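Local coordinates for 2-aminomuconic 6-semialdehyde dehydrogenase (Pseudomonas sp., PDB 7BZV), which probably catalyses the NAD+-dependent oxidation of 2-aminomuconic 6-semialdehyde in the meta-cleavage breakdown of 2-aminophenol, working as a tetramer, at residues R6-D10 with G11-E15; A165-A169 with C170-V174; L155-L158 with L159-K163; R79-D82 with F83-E87; G55-G58 with R59-A62. All coordinates share one frame; numbering follows the deposited sequence.

Contact 1. Residues R6-D10 with G11-E15; sequences RNFVD and GKWVE
Val14 O takes two hydrogen bonds from Asn7. Asn7 N and Asn7 ND2 each lie 3.1 Å from Val14 O. The ND2 donor sits above the carbonyl plane, while the oxygen lies close to the plane of the Asn7 amide. The same amide also reaches His35 and His207, so its rotation is fixed from several sides. Val14 N returns a bond to Asn7 O. Nearer the turn, Val9 N donates to Lys12 O at 2.9 Å, and Lys12 N donates to Val9 O. Phe8 and Trp13 form the non-hydrogen-bonded pair between. The edge of Phe8 meets one face of the indole, with Phe8 CD1 3.5 Å from Trp13 CE2 and the ring planes 51° apart. CG of Phe8 stands anti to its backbone N (chi1 -171°), which brings this edge to the indole. Phe8 CB adds a CH-pi contact over the six-membered ring. Arg6 NH2 sits over the opposite face, toward its rim, the guanidinium almost perpendicular to the indole. Arg6 CD runs beside Glu15 CG at 3.6 Å. With an alanine at Trp13, the Phe8 edge and Arg6 NH2 would probably lose the indole that lies between them. On the Asn7 face, Val9 CB approaches Val14 CG2, and Leu41 of helix 39-52 packs there. Asp10 and Gly11, both with positive phi, form the corners. The arrangement is a beta hairpin of strands 3-9 and 12-14 with a two-residue type I' turn.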
loop_
_atom_site.group_PDB
_atom_site.type_symbol
_atom_site.label_atom_id
_atom_site.label_comp_id
_atom_site.label_asym_id
_atom_site.label_seq_id
_atom_site.Cartn_x
_atom_site.Cartn_y
_atom_site.Cartn_z
ATOM N N ARG B 6 9.257 7.524 42.017
ATOM C CA ARG B 6 10.655 7.841 41.766
ATOM C C ARG B 6 10.941 7.895 40.272
ATOM O O ARG B 6 10.130 7.480 39.439
ATOM C CB ARG B 6 11.574 6.819 42.434
ATOM C CG ARG B 6 11.447 6.781 43.953
ATOM C CD ARG B 6 12.186 5.597 44.568
ATOM N NE ARG B 6 11.803 4.342 43.937
ATOM C CZ ARG B 6 10.843 3.539 44.378
ATOM N NH1 ARG B 6 10.170 3.861 45.478
ATOM N NH2 ARG B 6 10.563 2.417 43.716
ATOM N N ASN B 7 12.111 8.432 39.942
ATOM C CA ASN B 7 12.609 8.375 38.580
ATOM C C ASN B 7 13.162 6.981 38.285
ATOM O O ASN B 7 13.491 6.213 39.196
ATOM C CB ASN B 7 13.708 9.414 38.355
ATOM C CG ASN B 7 13.286 10.809 38.735
ATOM O OD1 ASN B 7 12.684 11.521 37.940
ATOM N ND2 ASN B 7 13.625 11.222 39.957
ATOM N N PHE B 8 13.276 6.666 36.990
ATOM C CA PHE B 8 13.808 5.376 36.544
ATOM C C PHE B 8 14.780 5.659 35.402
ATOM O O PHE B 8 14.361 6.005 34.293
ATOM C CB PHE B 8 12.657 4.442 36.141
ATOM C CG PHE B 8 13.076 3.025 35.871
ATOM C CD1 PHE B 8 13.466 2.192 36.898
ATOM C CD2 PHE B 8 13.055 2.521 34.566
ATOM C CE1 PHE B 8 13.868 0.885 36.646
ATOM C CE2 PHE B 8 13.458 1.221 34.297
ATOM C CZ PHE B 8 13.856 0.397 35.338
ATOM N N VAL B 9 16.082 5.540 35.662
ATOM C CA VAL B 9 17.100 5.905 34.679
ATOM C C VAL B 9 18.093 4.764 34.583
ATOM O O VAL B 9 18.676 4.354 35.597
ATOM C CB VAL B 9 17.813 7.224 35.040
ATOM C CG1 VAL B 9 19.003 7.467 34.111
ATOM C CG2 VAL B 9 16.823 8.404 34.965
ATOM N N ASP B 10 18.287 4.257 33.369
ATOM C CA ASP B 10 19.278 3.220 33.093
ATOM C C ASP B 10 19.105 2.039 34.041
ATOM O O ASP B 10 20.070 1.525 34.610
ATOM C CB ASP B 10 20.701 3.784 33.197
ATOM C CG ASP B 10 21.709 3.000 32.365
ATOM O OD1 ASP B 10 21.303 2.185 31.498
ATOM O OD2 ASP B 10 22.921 3.215 32.569
ATOM N N GLY B 11 17.856 1.634 34.245
ATOM C CA GLY B 11 17.528 0.464 35.024
ATOM C C GLY B 11 17.521 0.664 36.522
ATOM O O GLY B 11 17.305 -0.312 37.252
ATOM N N LYS B 12 17.721 1.890 37.007
ATOM C CA LYS B 12 17.829 2.156 38.438
ATOM C C LYS B 12 16.791 3.188 38.846
ATOM O O LYS B 12 16.582 4.184 38.143
ATOM C CB LYS B 12 19.248 2.643 38.810
ATOM C CG LYS B 12 20.379 1.681 38.395
ATOM C CD LYS B 12 21.764 2.276 38.620
ATOM C CE LYS B 12 22.709 1.966 37.457
ATOM N NZ LYS B 12 23.285 3.197 36.830
ATOM N N TRP B 13 16.126 2.927 39.962
ATOM C CA TRP B 13 15.300 3.936 40.605
ATOM C C TRP B 13 16.177 4.994 41.268
ATOM O O TRP B 13 17.212 4.693 41.862
ATOM C CB TRP B 13 14.376 3.262 41.615
ATOM C CG TRP B 13 13.508 2.203 40.960
ATOM C CD1 TRP B 13 13.723 0.852 40.942
ATOM C CD2 TRP B 13 12.299 2.424 40.201
ATOM N NE1 TRP B 13 12.714 0.219 40.243
ATOM C CE2 TRP B 13 11.836 1.163 39.773
ATOM C CE3 TRP B 13 11.569 3.567 39.851
ATOM C CZ2 TRP B 13 10.667 1.014 39.011
ATOM C CZ3 TRP B 13 10.408 3.418 39.100
ATOM C CH2 TRP B 13 9.968 2.151 38.691
ATOM N N VAL B 14 15.768 6.251 41.129
ATOM C CA VAL B 14 16.583 7.403 41.489
ATOM C C VAL B 14 15.674 8.387 42.208
ATOM O O VAL B 14 14.652 8.814 41.652
ATOM C CB VAL B 14 17.219 8.068 40.252
ATOM C CG1 VAL B 14 18.067 9.266 40.664
ATOM C CG2 VAL B 14 18.035 7.050 39.449
ATOM N N GLU B 15 16.037 8.740 43.434
ATOM C CA GLU B 15 15.337 9.725 44.242
ATOM C C GLU B 15 16.007 11.090 44.107
ATOM O O GLU B 15 17.069 11.233 43.493
ATOM C CB GLU B 15 15.305 9.277 45.704
ATOM C CG GLU B 15 14.508 7.986 45.915
ATOM C CD GLU B 15 14.493 7.532 47.369
ATOM O OE1 GLU B 15 13.891 6.481 47.677
ATOM O OE2 GLU B 15 15.080 8.229 48.219
#

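Contact 2. Residues A165-A169 with C170-V174; sequences APALA and CGNAV
Gly171 and Leu168 close helix 156-169 in a Schellman motif. It ends the helix of a beta-alpha-beta unit and turns the chain into strand 173-177. The backbone bonds come first. Cys170 N donates to Pro166 O at 3.0 Å, the last regular helical bond. Gly171, with positive phi (85°), then reverses the chain. Gly171 N donates to Leu168 O at 2.9 Å from well above the carbonyl plane. Asn172 N reaches back further, to Ala167 O at 3.1 Å. The side-chain polar contacts centre on the same oxygen. Asn172 ND2 also donates to Ala167 O, so one residue grips this buried carbonyl with backbone and side chain together. CG of Asn172 lies beside its own backbone N (chi1 -58°), which lets both donors reach the one oxygen. The amide has further partners: ND2 bonds to Tyr475 O and OD1 to Gly145 N, tying the helix end to strand 134-150 and to the chain near the C-terminus. Packing contacts complete the turn. Leu168 is directed away at its base, but its CD2 methyl comes back against Asn172 O. The apolar contacts are few and small, and both use one branch of Val174. Leu168 CD2 lies 4.3 Å from Val174 CG1. The same branch meets the methyl of Ala167 directly, Val174 CG1 standing 3.7 Å from Ala167 CB.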
loop_
_atom_site.group_PDB
_atom_site.type_symbol
_atom_site.label_atom_id
_atom_site.label_comp_id
_atom_site.label_asym_id
_atom_site.label_seq_id
_atom_site.Cartn_x
_atom_site.Cartn_y
_atom_site.Cartn_z
ATOM N N ALA B 165 4.606 3.360 22.695
ATOM C CA ALA B 165 4.495 2.088 21.985
ATOM C C ALA B 165 5.111 2.160 20.597
ATOM O O ALA B 165 5.948 1.300 20.268
ATOM C CB ALA B 165 3.031 1.658 21.910
ATOM N N PRO B 166 4.766 3.123 19.737
ATOM C CA PRO B 166 5.455 3.190 18.442
ATOM C C PRO B 166 6.934 3.546 18.579
ATOM O O PRO B 166 7.739 3.095 17.751
ATOM C CB PRO B 166 4.667 4.258 17.662
ATOM C CG PRO B 166 4.075 5.154 18.756
ATOM C CD PRO B 166 3.823 4.238 19.941
ATOM N N ALA B 167 7.308 4.378 19.549
ATOM C CA ALA B 167 8.727 4.730 19.686
ATOM C C ALA B 167 9.569 3.484 19.950
ATOM O O ALA B 167 10.607 3.271 19.305
ATOM C CB ALA B 167 8.909 5.759 20.797
ATOM N N LEU B 168 9.096 2.616 20.853
ATOM C CA LEU B 168 9.794 1.358 21.127
ATOM C C LEU B 168 9.663 0.385 19.956
ATOM O O LEU B 168 10.581 -0.387 19.671
ATOM C CB LEU B 168 9.242 0.700 22.395
ATOM C CG LEU B 168 9.411 1.413 23.740
ATOM C CD1 LEU B 168 8.902 0.621 24.921
ATOM C CD2 LEU B 168 10.903 1.741 23.928
ATOM N N ALA B 169 8.514 0.379 19.274
ATOM C CA ALA B 169 8.374 -0.473 18.089
ATOM C C ALA B 169 9.481 -0.212 17.075
ATOM O O ALA B 169 9.949 -1.137 16.394
ATOM C CB ALA B 169 7.012 -0.216 17.432
ATOM N N CYS B 170 9.837 1.058 16.905
ATOM C CA CYS B 170 10.848 1.517 15.954
ATOM C C CYS B 170 12.265 1.373 16.501
ATOM O O CYS B 170 13.238 1.736 15.817
ATOM C CB CYS B 170 10.559 2.963 15.591
ATOM S SG CYS B 170 9.114 3.121 14.540
ATOM N N GLY B 171 12.401 0.824 17.701
ATOM C CA GLY B 171 13.715 0.510 18.260
ATOM C C GLY B 171 14.378 1.668 18.956
ATOM O O GLY B 171 15.590 1.604 19.227
ATOM N N ASN B 172 13.643 2.740 19.220
ATOM C CA ASN B 172 14.208 3.841 19.989
ATOM C C ASN B 172 14.305 3.476 21.468
ATOM O O ASN B 172 13.638 2.559 21.962
ATOM C CB ASN B 172 13.347 5.097 19.873
ATOM C CG ASN B 172 13.173 5.565 18.438
ATOM O OD1 ASN B 172 14.086 6.142 17.818
ATOM N ND2 ASN B 172 11.992 5.342 17.910
ATOM N N ALA B 173 15.137 4.227 22.187
ATOM C CA ALA B 173 15.003 4.379 23.630
ATOM C C ALA B 173 14.145 5.605 23.889
ATOM O O ALA B 173 14.042 6.483 23.030
ATOM C CB ALA B 173 16.361 4.560 24.319
ATOM N N VAL B 174 13.537 5.689 25.074
ATOM C CA VAL B 174 12.707 6.847 25.371
ATOM C C VAL B 174 13.119 7.484 26.690
ATOM O O VAL B 174 13.614 6.819 27.604
ATOM C CB VAL B 174 11.174 6.541 25.388
ATOM C CG1 VAL B 174 10.744 6.050 24.051
ATOM C CG2 VAL B 174 10.798 5.556 26.472
#

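Contact 3. Residues L155-L158 with L159-K163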
loop_
_atom_site.group_PDB
_atom_site.type_symbol
_atom_site.label_atom_id
_atom_site.label_comp_id
_atom_site.label_asym_id
_atom_site.label_seq_id
_atom_site.Cartn_x
_atom_site.Cartn_y
_atom_site.Cartn_z
ATOM N N LEU B 155 -5.184 12.459 29.931
ATOM C CA LEU B 155 -5.236 11.032 29.637
ATOM C C LEU B 155 -3.830 10.498 29.885
ATOM O O LEU B 155 -3.099 10.165 28.946
ATOM C CB LEU B 155 -5.698 10.787 28.202
ATOM C CG LEU B 155 -7.055 11.355 27.798
ATOM C CD1 LEU B 155 -7.050 11.402 26.226
ATOM C CD2 LEU B 155 -8.274 10.612 28.316
ATOM N N PRO B 156 -3.396 10.445 31.160
ATOM C CA PRO B 156 -1.975 10.158 31.432
ATOM C C PRO B 156 -1.474 8.860 30.803
ATOM O O PRO B 156 -0.502 8.876 30.033
ATOM C CB PRO B 156 -1.905 10.105 32.972
ATOM C CG PRO B 156 -3.094 10.895 33.450
ATOM C CD PRO B 156 -4.174 10.665 32.397
ATOM N N LEU B 157 -2.085 7.720 31.124
ATOM C CA LEU B 157 -1.558 6.473 30.580
ATOM C C LEU B 157 -1.804 6.372 29.077
ATOM O O LEU B 157 -0.913 5.966 28.323
ATOM C CB LEU B 157 -2.180 5.260 31.274
ATOM C CG LEU B 157 -1.648 3.916 30.790
ATOM C CD1 LEU B 157 -0.202 3.713 31.188
ATOM C CD2 LEU B 157 -2.532 2.800 31.357
ATOM N N LEU B 158 -3.010 6.714 28.638
ATOM C CA LEU B 158 -3.392 6.504 27.243
ATOM C C LEU B 158 -2.474 7.270 26.278
ATOM O O LEU B 158 -1.930 6.690 25.328
ATOM C CB LEU B 158 -4.842 6.917 27.074
ATOM C CG LEU B 158 -5.544 6.640 25.736
ATOM C CD1 LEU B 158 -7.060 6.843 25.973
ATOM C CD2 LEU B 158 -5.090 7.540 24.695
ATOM N N LEU B 159 -2.285 8.569 26.507
ATOM C CA LEU B 159 -1.427 9.376 25.627
ATOM C C LEU B 159 0.054 9.081 25.827
ATOM O O LEU B 159 0.844 9.212 24.883
ATOM C CB LEU B 159 -1.690 10.868 25.836
ATOM C CG LEU B 159 -3.046 11.299 25.243
ATOM C CD1 LEU B 159 -3.371 12.769 25.551
ATOM C CD2 LEU B 159 -3.111 11.025 23.739
ATOM N N LEU B 160 0.463 8.690 27.033
ATOM C CA LEU B 160 1.821 8.188 27.206
ATOM C C LEU B 160 2.079 6.971 26.329
ATOM O O LEU B 160 3.057 6.950 25.563
ATOM C CB LEU B 160 2.073 7.865 28.677
ATOM C CG LEU B 160 3.414 7.207 29.005
ATOM C CD1 LEU B 160 4.566 8.096 28.538
ATOM C CD2 LEU B 160 3.550 6.901 30.512
ATOM N N THR B 161 1.250 5.919 26.445
ATOM C CA THR B 161 1.552 4.731 25.661
ATOM C C THR B 161 1.315 4.957 24.161
ATOM O O THR B 161 1.886 4.233 23.341
ATOM C CB THR B 161 0.758 3.505 26.147
ATOM O OG1 THR B 161 -0.643 3.711 25.946
ATOM C CG2 THR B 161 1.042 3.237 27.629
ATOM N N TRP B 162 0.477 5.920 23.786
ATOM C CA TRP B 162 0.299 6.258 22.373
ATOM C C TRP B 162 1.609 6.694 21.715
ATOM O O TRP B 162 1.797 6.480 20.511
ATOM C CB TRP B 162 -0.740 7.365 22.286
ATOM C CG TRP B 162 -0.969 8.025 20.996
ATOM C CD1 TRP B 162 -0.761 9.349 20.704
ATOM C CD2 TRP B 162 -1.455 7.422 19.808
ATOM N NE1 TRP B 162 -1.099 9.595 19.388
ATOM C CE2 TRP B 162 -1.526 8.429 18.818
ATOM C CE3 TRP B 162 -1.838 6.121 19.473
ATOM C CZ2 TRP B 162 -1.986 8.171 17.504
ATOM C CZ3 TRP B 162 -2.259 5.863 18.165
ATOM C CH2 TRP B 162 -2.345 6.881 17.214
ATOM N N LYS B 163 2.511 7.309 22.482
ATOM C CA LYS B 163 3.849 7.693 22.017
ATOM C C LYS B 163 4.875 6.600 22.287
ATOM O O LYS B 163 5.675 6.282 21.406
ATOM C CB LYS B 163 4.318 8.991 22.698
ATOM C CG LYS B 163 3.323 10.158 22.659
ATOM C CD LYS B 163 2.737 10.368 21.258
ATOM C CE LYS B 163 1.799 11.592 21.175
ATOM N NZ LYS B 163 2.384 12.870 21.684
#
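Leu155 and Leu159 cross at an angle one turn apart, at the start of helix 156-169. Leu155 holds the N-cap position, and Leu155 O accepts from Leu159 N at 3.0 Å. Leu155 CD1 lies 4.0 Å from Leu159 CD1, and Leu155 CB touches the same methyl. The tight part of the contact is the buried side of the helix. Here Thr161 CG2 meets Leu157 CD1 at 3.8 Å. In Thr161, OG1 sits between the backbone N and the carbonyl carbon (chi1 65°), which turns CG2 toward Leu157. Thr161 N gives a nearly straight bond to Leu157 O, 2.9 Å long and 174° at the hydrogen. Leu160 CB rests against Pro156 O at 3.1 Å. Looser packing lies at Leu158, the one leucine here that is partly exposed. Leu158 CD2 meets Leu159 CD2 at 4.1 Å, and Leu158 also touches Arg105. Trp162 N bonds to Leu158 O, while its indole leads away to Glu253 and Arg449. The four bonds across the segments, from Leu159 to Trp162, are regular i to i-4 bonds. The side chains serve other elements of the fold. Leu157 packs on Phe83 of helix 80-91, and Leu160 on Ala186 and Leu189 of helix 184-196. The buried polar groups are satisfied outside the segments: Thr161 OG1 by Asn109 and Gly106 O of helix 95-119, and Trp162 NE1 by Glu253.

Contact 4. Residues R79-D82 with F83-E87; sequences RQQD and FLDAE
Asp85 and Gln81 are joined twice across one turn. Asp85 N donates to Gln81 O at 2.8 Å, and Gln81 NE2 donates to Asp85 OD1 at 3.0 Å. The side-chain bond is fairly straight, 163° at the hydrogen. The carboxylate oxygen lies in the plane of the Gln81 amide, but the nitrogen meets it from above the carboxylate plane. A bend in the Gln81 chain (chi2 69°) turns the amide onward toward Asp85. Asp82 OD2 is also doubly held. Arg79 NE and Arg79 NH2 both reach it, at 3.0 and 2.9 Å, approaching side-on in a salt bridge. The oxygen lies in the guanidinium plane and is met on its anti side. Arg79 NH1 has another salt bridge, to Glu191 of helix 184-196, so the guanidinium links two acids. Arg79 O accepts from Phe83 N within the carbonyl plane and lies 3.3 Å from Phe83 CD2, at the ring edge. The Phe83 ring is buried against Leu157, Leu188 and Ile103. Leu84 packs on helix 95-119. Arg79 is the N-cap residue, and the N-terminal two turns of helix 80-91 are amphipathic, with polar pairs on one side and Phe83 and Leu84 turned into the helical packing.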
loop_
_atom_site.group_PDB
_atom_site.type_symbol
_atom_site.label_atom_id
_atom_site.label_comp_id
_atom_site.label_asym_id
_atom_site.label_seq_id
_atom_site.Cartn_x
_atom_site.Cartn_y
_atom_site.Cartn_z
ATOM N N ARG B 79 -1.516 -6.289 35.785
ATOM C CA ARG B 79 -1.492 -5.294 36.845
ATOM C C ARG B 79 -2.512 -4.194 36.629
ATOM O O ARG B 79 -2.329 -3.065 37.097
ATOM C CB ARG B 79 -0.092 -4.713 36.979
ATOM C CG ARG B 79 0.962 -5.743 37.311
ATOM C CD ARG B 79 2.210 -5.065 37.767
ATOM N NE ARG B 79 1.937 -4.158 38.872
ATOM C CZ ARG B 79 2.766 -3.210 39.278
ATOM N NH1 ARG B 79 3.927 -3.038 38.669
ATOM N NH2 ARG B 79 2.430 -2.436 40.294
ATOM N N GLN B 80 -3.617 -4.511 35.965
ATOM C CA GLN B 80 -4.500 -3.447 35.514
ATOM C C GLN B 80 -5.242 -2.764 36.655
ATOM O O GLN B 80 -5.612 -1.592 36.519
ATOM C CB GLN B 80 -5.498 -3.976 34.486
ATOM C CG GLN B 80 -6.731 -4.693 34.998
ATOM C CD GLN B 80 -7.566 -5.235 33.831
ATOM O OE1 GLN B 80 -7.470 -4.739 32.703
ATOM N NE2 GLN B 80 -8.381 -6.246 34.095
ATOM N N GLN B 81 -5.491 -3.455 37.771
ATOM C CA GLN B 81 -6.100 -2.763 38.909
ATOM C C GLN B 81 -5.130 -1.734 39.494
ATOM O O GLN B 81 -5.535 -0.632 39.900
ATOM C CB GLN B 81 -6.543 -3.784 39.961
ATOM C CG GLN B 81 -7.388 -3.191 41.094
ATOM C CD GLN B 81 -8.761 -2.764 40.606
ATOM O OE1 GLN B 81 -9.491 -3.552 40.010
ATOM N NE2 GLN B 81 -9.108 -1.509 40.839
ATOM N N ASP B 82 -3.842 -2.068 39.524
ATOM C CA ASP B 82 -2.829 -1.111 39.956
ATOM C C ASP B 82 -2.859 0.146 39.096
ATOM O O ASP B 82 -2.849 1.273 39.615
ATOM C CB ASP B 82 -1.441 -1.756 39.897
ATOM C CG ASP B 82 -1.269 -2.894 40.892
ATOM O OD1 ASP B 82 -2.155 -3.085 41.742
ATOM O OD2 ASP B 82 -0.228 -3.584 40.823
ATOM N N PHE B 83 -2.863 -0.031 37.771
ATOM C CA PHE B 83 -2.902 1.116 36.874
ATOM C C PHE B 83 -4.177 1.906 37.086
ATOM O O PHE B 83 -4.160 3.142 37.173
ATOM C CB PHE B 83 -2.784 0.649 35.408
ATOM C CG PHE B 83 -1.374 0.386 34.990
ATOM C CD1 PHE B 83 -0.598 1.392 34.455
ATOM C CD2 PHE B 83 -0.815 -0.860 35.148
ATOM C CE1 PHE B 83 0.730 1.155 34.117
ATOM C CE2 PHE B 83 0.495 -1.107 34.798
ATOM C CZ PHE B 83 1.269 -0.107 34.271
ATOM N N LEU B 84 -5.304 1.198 37.150
ATOM C CA LEU B 84 -6.580 1.847 37.390
ATOM C C LEU B 84 -6.552 2.689 38.669
ATOM O O LEU B 84 -7.014 3.846 38.687
ATOM C CB LEU B 84 -7.671 0.791 37.495
ATOM C CG LEU B 84 -8.837 0.803 36.504
ATOM C CD1 LEU B 84 -9.877 -0.207 37.065
ATOM C CD2 LEU B 84 -9.416 2.169 36.319
ATOM N N ASP B 85 -6.038 2.104 39.758
ATOM C CA ASP B 85 -6.032 2.783 41.057
ATOM C C ASP B 85 -5.194 4.044 40.989
ATOM O O ASP B 85 -5.630 5.122 41.412
ATOM C CB ASP B 85 -5.488 1.851 42.152
ATOM C CG ASP B 85 -6.439 0.694 42.498
ATOM O OD1 ASP B 85 -7.631 0.733 42.145
ATOM O OD2 ASP B 85 -5.988 -0.268 43.144
ATOM N N ALA B 86 -3.987 3.934 40.424
ATOM C CA ALA B 86 -3.118 5.098 40.352
ATOM C C ALA B 86 -3.721 6.186 39.473
ATOM O O ALA B 86 -3.655 7.377 39.813
ATOM C CB ALA B 86 -1.738 4.696 39.833
ATOM N N GLU B 87 -4.274 5.800 38.318
ATOM C CA GLU B 87 -4.839 6.792 37.411
ATOM C C GLU B 87 -6.010 7.516 38.066
ATOM O O GLU B 87 -6.138 8.749 37.970
ATOM C CB GLU B 87 -5.263 6.116 36.102
ATOM C CG GLU B 87 -5.481 7.091 34.951
ATOM C CD GLU B 87 -4.198 7.386 34.212
ATOM O OE1 GLU B 87 -3.130 7.486 34.874
ATOM O OE2 GLU B 87 -4.254 7.490 32.958
#

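Contact 5. Residues G55-G58 with R59-A62; sequences GEWG and RTTA
Trp57 and Thr60 meet in a surface turn of the loop between helices 39-52 and 62-78. Residues 56-58 have helical backbone angles without regular helical bonding. Trp57 O is the main acceptor. It takes Thr60 OG1 at 2.8 Å and Thr60 N at 3.1 Å, the latter from well above the carbonyl plane. In Thr60 the hydroxyl sits between the backbone N and the carbonyl carbon (chi1 57°), where it can fold back on this oxygen. OG1 is also bonded to Arg65. Thr60 CG2 lies 3.9 Å from Trp57 CE3 and approaches the indole obliquely. A valine at Thr60 would probably cost Trp57 O its side-chain donor and leave Arg65 without its hydroxyl partner. Trp57 itself is buried, packing on Ile198, Pro199 and Val202, and its NE1 bonds to Asn172 O. Arg59 N donates to Glu56 O at 3.0 Å, and more weakly to Gly55 O. The exposed Arg59 chain bends at chi3 (-50°) and lays one guanidinium face over the backbone of residues 55 and 56. Arg59 NH1 comes to 3.4 Å from Gly55 C and Arg59 NH2 to 3.5 Å from Glu56 CA. Beyond the turn, Thr61 and Ala62 touch Asp128 of a second subunit. The arrangement is a turn with helical backbone angles leading to the N-cap of helix 62-78, where the Thr61 side chain caps a backbone N.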
loop_
_atom_site.group_PDB
_atom_site.type_symbol
_atom_site.label_atom_id
_atom_site.label_comp_id
_atom_site.label_asym_id
_atom_site.label_seq_id
_atom_site.Cartn_x
_atom_site.Cartn_y
_atom_site.Cartn_z
ATOM N N GLY B 55 23.701 -1.627 22.790
ATOM C CA GLY B 55 23.613 -2.956 23.356
ATOM C C GLY B 55 22.488 -3.800 22.789
ATOM O O GLY B 55 22.136 -3.671 21.613
ATOM N N GLU B 56 21.928 -4.651 23.654
ATOM C CA GLU B 56 20.889 -5.608 23.295
ATOM C C GLU B 56 19.750 -4.965 22.507
ATOM O O GLU B 56 19.322 -5.500 21.484
ATOM C CB GLU B 56 20.334 -6.251 24.570
ATOM C CG GLU B 56 19.298 -7.351 24.313
ATOM C CD GLU B 56 18.795 -8.035 25.586
ATOM O OE1 GLU B 56 19.471 -7.960 26.610
ATOM O OE2 GLU B 56 17.716 -8.667 25.564
ATOM N N TRP B 57 19.230 -3.827 22.979
ATOM C CA TRP B 57 18.081 -3.209 22.309
ATOM C C TRP B 57 18.417 -2.846 20.864
ATOM O O TRP B 57 17.587 -3.008 19.959
ATOM C CB TRP B 57 17.625 -1.970 23.085
ATOM C CG TRP B 57 16.229 -1.475 22.672
ATOM C CD1 TRP B 57 15.926 -0.293 22.073
ATOM C CD2 TRP B 57 14.985 -2.165 22.841
ATOM N NE1 TRP B 57 14.584 -0.211 21.833
ATOM C CE2 TRP B 57 13.978 -1.335 22.325
ATOM C CE3 TRP B 57 14.625 -3.393 23.405
ATOM C CZ2 TRP B 57 12.629 -1.690 22.347
ATOM C CZ3 TRP B 57 13.287 -3.746 23.432
ATOM C CH2 TRP B 57 12.306 -2.901 22.907
ATOM N N GLY B 58 19.642 -2.367 20.633
ATOM C CA GLY B 58 20.079 -1.978 19.310
ATOM C C GLY B 58 20.222 -3.142 18.376
ATOM O O GLY B 58 20.278 -2.948 17.162
ATOM N N ARG B 59 20.270 -4.349 18.913
ATOM C CA ARG B 59 20.360 -5.538 18.096
ATOM C C ARG B 59 19.032 -6.276 17.977
ATOM O O ARG B 59 19.010 -7.348 17.380
ATOM C CB ARG B 59 21.423 -6.495 18.666
ATOM C CG ARG B 59 22.842 -5.938 18.655
ATOM C CD ARG B 59 23.865 -6.931 19.197
ATOM N NE ARG B 59 23.506 -7.522 20.492
ATOM C CZ ARG B 59 23.959 -7.083 21.665
ATOM N NH1 ARG B 59 24.784 -6.039 21.714
ATOM N NH2 ARG B 59 23.597 -7.691 22.796
ATOM N N THR B 60 17.937 -5.766 18.549
ATOM C CA THR B 60 16.661 -6.473 18.430
ATOM C C THR B 60 16.181 -6.488 16.987
ATOM O O THR B 60 16.350 -5.520 16.244
ATOM C CB THR B 60 15.565 -5.832 19.278
ATOM O OG1 THR B 60 15.418 -4.462 18.896
ATOM C CG2 THR B 60 15.905 -5.962 20.772
ATOM N N THR B 61 15.587 -7.593 16.590
ATOM C CA THR B 61 14.810 -7.594 15.360
ATOM C C THR B 61 13.416 -6.981 15.575
ATOM O O THR B 61 12.902 -6.927 16.696
ATOM C CB THR B 61 14.625 -9.012 14.858
ATOM O OG1 THR B 61 13.798 -9.716 15.778
ATOM C CG2 THR B 61 16.001 -9.756 14.707
ATOM N N ALA B 62 12.776 -6.587 14.465
ATOM C CA ALA B 62 11.369 -6.187 14.520
ATOM C C ALA B 62 10.533 -7.256 15.204
ATOM O O ALA B 62 9.705 -6.964 16.076
ATOM C CB ALA B 62 10.838 -5.918 13.109
#

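How the contacts relate
Contacts 2 and 3 are the buried ones. They share helix 156-169, contact 3 forming its start and contact 2 its end. Contact 4 is half buried on a neighbouring helix and joins contact 3, where Glu87 OE2 accepts from Leu157 N at the helix start. Contact 5 is a surface turn, yet its tryptophan reaches inward to the turn of contact 2. Contact 1 stands apart, touching none of the others, on an outer hairpin. The chemistry follows the setting. Leucine packing dominates contact 3 and carbonyl capping contact 2. Charged and amide pairs mark contact 4. An edge-to-face aromatic pair marks contact 1, and an arginine laid over backbone marks contact 5.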